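Local structure of uncharacterized protein (Deinococcus radiodurans, 3GG7) at residues A[22-27]-A[48-53]. The protein binds manganese and, as a member of the TatD-type metal-dependent hydrolases, probably hydrolyses ester bonds, although its substrate is not known. Sequence-based numbering, arbitrary orientation.
Sequences ACEERQ and AGRPHV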
ATOM      1  N   ALA A  22     -16.801 -10.289   4.858  1.00 22.90           N
ATOM      2  CA  ALA A  22     -16.253 -11.438   4.158  1.00 23.31           C
ATOM      3  C   ALA A  22     -14.783 -11.683   4.512  1.00 23.54           C
ATOM      4  O   ALA A  22     -14.314 -12.816   4.571  1.00 23.44           O
ATOM      5  CB  ALA A  22     -16.418 -11.253   2.656  1.00 23.73           C
ATOM      6  N   CYS A  23     -14.049 -10.593   4.728  1.00 22.99           N
ATOM      7  CA  CYS A  23     -12.666 -10.698   5.209  1.00 23.48           C
ATOM      8  C   CYS A  23     -12.599 -11.268   6.617  1.00 23.16           C
ATOM      9  O   CYS A  23     -11.807 -12.166   6.906  1.00 23.06           O
ATOM     10  CB  CYS A  23     -11.960  -9.341   5.143  1.00 23.12           C
ATOM     11  SG  CYS A  23     -11.696  -8.726   3.463  1.00 24.64           S
ATOM     12  N   GLU A  24     -13.462 -10.791   7.505  1.00 23.37           N
ATOM     13  CA  GLU A  24     -13.519 -11.389   8.846  1.00 24.02           C
ATOM     14  C   GLU A  24     -13.880 -12.860   8.858  1.00 24.33           C
ATOM     15  O   GLU A  24     -13.310 -13.642   9.624  1.00 23.83           O
ATOM     16  CB  GLU A  24     -14.500 -10.671   9.743  1.00 25.02           C
ATOM     17  CG  GLU A  24     -14.019  -9.406  10.320  1.00 25.02           C
ATOM     18  CD  GLU A  24     -12.702  -9.498  11.121  1.00 25.13           C
ATOM     19  OE1 GLU A  24     -12.327 -10.514  11.753  1.00 25.11           O
ATOM     20  OE2 GLU A  24     -12.046  -8.471  11.073  1.00 23.73           O
ATOM     21  N   GLU A  25     -14.842 -13.259   8.024  1.00 24.58           N
ATOM     22  CA  GLU A  25     -15.217 -14.668   7.944  1.00 25.29           C
ATOM     23  C   GLU A  25     -14.026 -15.527   7.559  1.00 24.93           C
ATOM     24  O   GLU A  25     -13.872 -16.644   8.049  1.00 24.73           O
ATOM     25  CB  GLU A  25     -16.386 -14.869   6.952  1.00 25.71           C
ATOM     26  CG  GLU A  25     -17.729 -14.340   7.466  1.00 27.69           C
ATOM     27  CD  GLU A  25     -18.756 -14.046   6.354  1.00 30.78           C
ATOM     28  OE1 GLU A  25     -18.450 -14.189   5.147  1.00 31.63           O
ATOM     29  OE2 GLU A  25     -19.874 -13.613   6.690  1.00 36.65           O
ATOM     30  N   ARG A  26     -13.163 -14.992   6.696  1.00 23.78           N
ATOM     31  CA  ARG A  26     -11.987 -15.708   6.224  1.00 23.68           C
ATOM     32  C   ARG A  26     -10.769 -15.494   7.106  1.00 23.66           C
ATOM     33  O   ARG A  26      -9.710 -16.058   6.846  1.00 24.17           O
ATOM     34  CB  ARG A  26     -11.647 -15.211   4.816  1.00 23.66           C
ATOM     35  CG  ARG A  26     -12.665 -15.604   3.760  1.00 24.50           C
ATOM     36  CD  ARG A  26     -12.337 -14.910   2.445  1.00 25.39           C
ATOM     37  NE  ARG A  26     -13.029 -15.544   1.329  1.00 25.78           N
ATOM     38  CZ  ARG A  26     -14.310 -15.363   1.034  1.00 24.92           C
ATOM     39  NH1 ARG A  26     -15.068 -14.549   1.748  1.00 23.83           N
ATOM     40  NH2 ARG A  26     -14.834 -16.009  -0.002  1.00 26.39           N
ATOM     41  N   GLN A  27     -10.913 -14.681   8.148  1.00 23.49           N
ATOM     42  CA  GLN A  27      -9.784 -14.211   8.953  0.50 23.84           C
ATOM     43  C   GLN A  27      -8.635 -13.729   8.055  1.00 23.33           C
ATOM     44  O   GLN A  27      -7.454 -14.064   8.250  1.00 23.98           O
ATOM     45  CB  GLN A  27      -9.368 -15.272   9.971  0.50 24.52           C
ATOM     46  CG  GLN A  27     -10.577 -15.737  10.779  0.50 26.56           C
ATOM     47  CD  GLN A  27     -10.299 -15.992  12.244  0.50 30.14           C
ATOM     48  OE1 GLN A  27      -9.967 -17.102  12.628  0.50 32.47           O
ATOM     49  NE2 GLN A  27     -10.474 -14.958  13.077  0.50 31.74           N
ATOM     50  N   ALA A  48     -14.942  -1.376  12.972  1.00 19.30           N
ATOM     51  CA  ALA A  48     -15.491  -1.555  14.328  1.00 19.43           C
ATOM     52  C   ALA A  48     -15.949  -2.985  14.515  1.00 19.89           C
ATOM     53  O   ALA A  48     -16.750  -3.486  13.737  1.00 20.50           O
ATOM     54  CB  ALA A  48     -16.644  -0.578  14.581  1.00 20.24           C
ATOM     55  N   GLY A  49     -15.367  -3.668  15.493  1.00 19.11           N
ATOM     56  CA  GLY A  49     -15.637  -5.066  15.738  1.00 19.73           C
ATOM     57  C   GLY A  49     -14.992  -6.049  14.783  1.00 19.63           C
ATOM     58  O   GLY A  49     -15.293  -7.240  14.840  1.00 20.57           O
ATOM     59  N   ARG A  50     -14.077  -5.559  13.930  1.00 19.30           N
ATOM     60  CA  ARG A  50     -13.463  -6.355  12.890  1.00 18.73           C
ATOM     61  C   ARG A  50     -11.929  -6.250  13.004  1.00 18.16           C
ATOM     62  O   ARG A  50     -11.318  -5.381  12.368  1.00 17.94           O
ATOM     63  CB  ARG A  50     -13.952  -5.890  11.500  1.00 18.87           C
ATOM     64  CG  ARG A  50     -15.469  -5.949  11.363  1.00 20.78           C
ATOM     65  CD  ARG A  50     -15.923  -5.943   9.885  1.00 21.32           C
ATOM     66  NE  ARG A  50     -17.380  -6.122   9.863  1.00 23.50           N
ATOM     67  CZ  ARG A  50     -18.274  -5.144   9.811  1.00 25.01           C
ATOM     68  NH1 ARG A  50     -17.929  -3.874   9.625  1.00 26.02           N
ATOM     69  NH2 ARG A  50     -19.576  -5.470   9.871  1.00 27.52           N
ATOM     70  N   PRO A  51     -11.311  -7.127  13.821  1.00 18.83           N
ATOM     71  CA  PRO A  51      -9.882  -7.009  14.138  1.00 19.11           C
ATOM     72  C   PRO A  51      -8.963  -7.302  12.978  1.00 18.62           C
ATOM     73  O   PRO A  51      -7.798  -6.993  13.074  1.00 19.05           O
ATOM     74  CB  PRO A  51      -9.700  -8.035  15.260  1.00 20.13           C
ATOM     75  CG  PRO A  51     -10.677  -9.066  14.947  1.00 21.09           C
ATOM     76  CD  PRO A  51     -11.896  -8.326  14.448  1.00 19.15           C
ATOM     77  N   HIS A  52      -9.472  -7.868  11.881  1.00 17.56           N
ATOM     78  CA  HIS A  52      -8.661  -8.071  10.667  1.00 18.11           C
ATOM     79  C   HIS A  52      -8.668  -6.894   9.739  1.00 17.36           C
ATOM     80  O   HIS A  52      -7.951  -6.923   8.737  1.00 19.07           O
ATOM     81  CB  HIS A  52      -9.132  -9.294   9.910  1.00 18.91           C
ATOM     82  CG  HIS A  52      -8.807 -10.568  10.622  1.00 20.01           C
ATOM     83  ND1 HIS A  52      -9.640 -11.110  11.577  1.00 21.48           N
ATOM     84  CD2 HIS A  52      -7.688 -11.325  10.612  1.00 23.25           C
ATOM     85  CE1 HIS A  52      -9.056 -12.183  12.085  1.00 24.20           C
ATOM     86  NE2 HIS A  52      -7.882 -12.346  11.508  1.00 24.32           N
ATOM     87  N   VAL A  53      -9.424  -5.849  10.042  1.00 16.77           N
ATOM     88  CA  VAL A  53      -9.485  -4.672   9.180  1.00 16.63           C
ATOM     89  C   VAL A  53      -8.627  -3.575   9.825  1.00 16.80           C
ATOM     90  O   VAL A  53      -8.990  -3.041  10.871  1.00 16.12           O
ATOM     91  CB  VAL A  53     -10.939  -4.159   9.025  1.00 17.56           C
ATOM     92  CG1 VAL A  53     -10.959  -2.885   8.176  1.00 19.18           C
ATOM     93  CG2 VAL A  53     -11.841  -5.246   8.374  1.00 19.49           C
TER
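His52 ND1 donates to Glu24 OE1 at 2.8 Å, with an N-H...O angle of 157°. The oxygen lies close to the imidazole plane, whereas the donor stands above the carboxylate plane. The second oxygen serves the same residue: backbone N of His52 reaches the syn lone pair of Glu24 OE2 at 2.8 Å, so each carboxylate oxygen is held by one bond, which restricts rotation of the group. A bend at chi2 (-56°) brings Glu24 CD to the loop, while Glu24 CG lies 3.7 Å from Arg50 CB. The Glu24 side chain thus reaches from helix 16-25 to the type I turn Arg50-Val53, which leads into strand 53-55 of the TIM-type barrel; just before that strand the backbone of His52 hydrogen-bonds to Val30 of strand 29-32. An alanine in place of Glu24 would probably leave His52 ND1 and N without these acceptors and the imidazole freer to turn. Gln27, the first residue beyond helical geometry, whose positive phi belongs to a Schellman motif, covers one ring face: its CA sits 3.8 Å from the His52 centroid, 12° off the normal, a CH-pi contact. The guanidinium of Arg50 turns elsewhere, with NH1 bonded to Leu46 O.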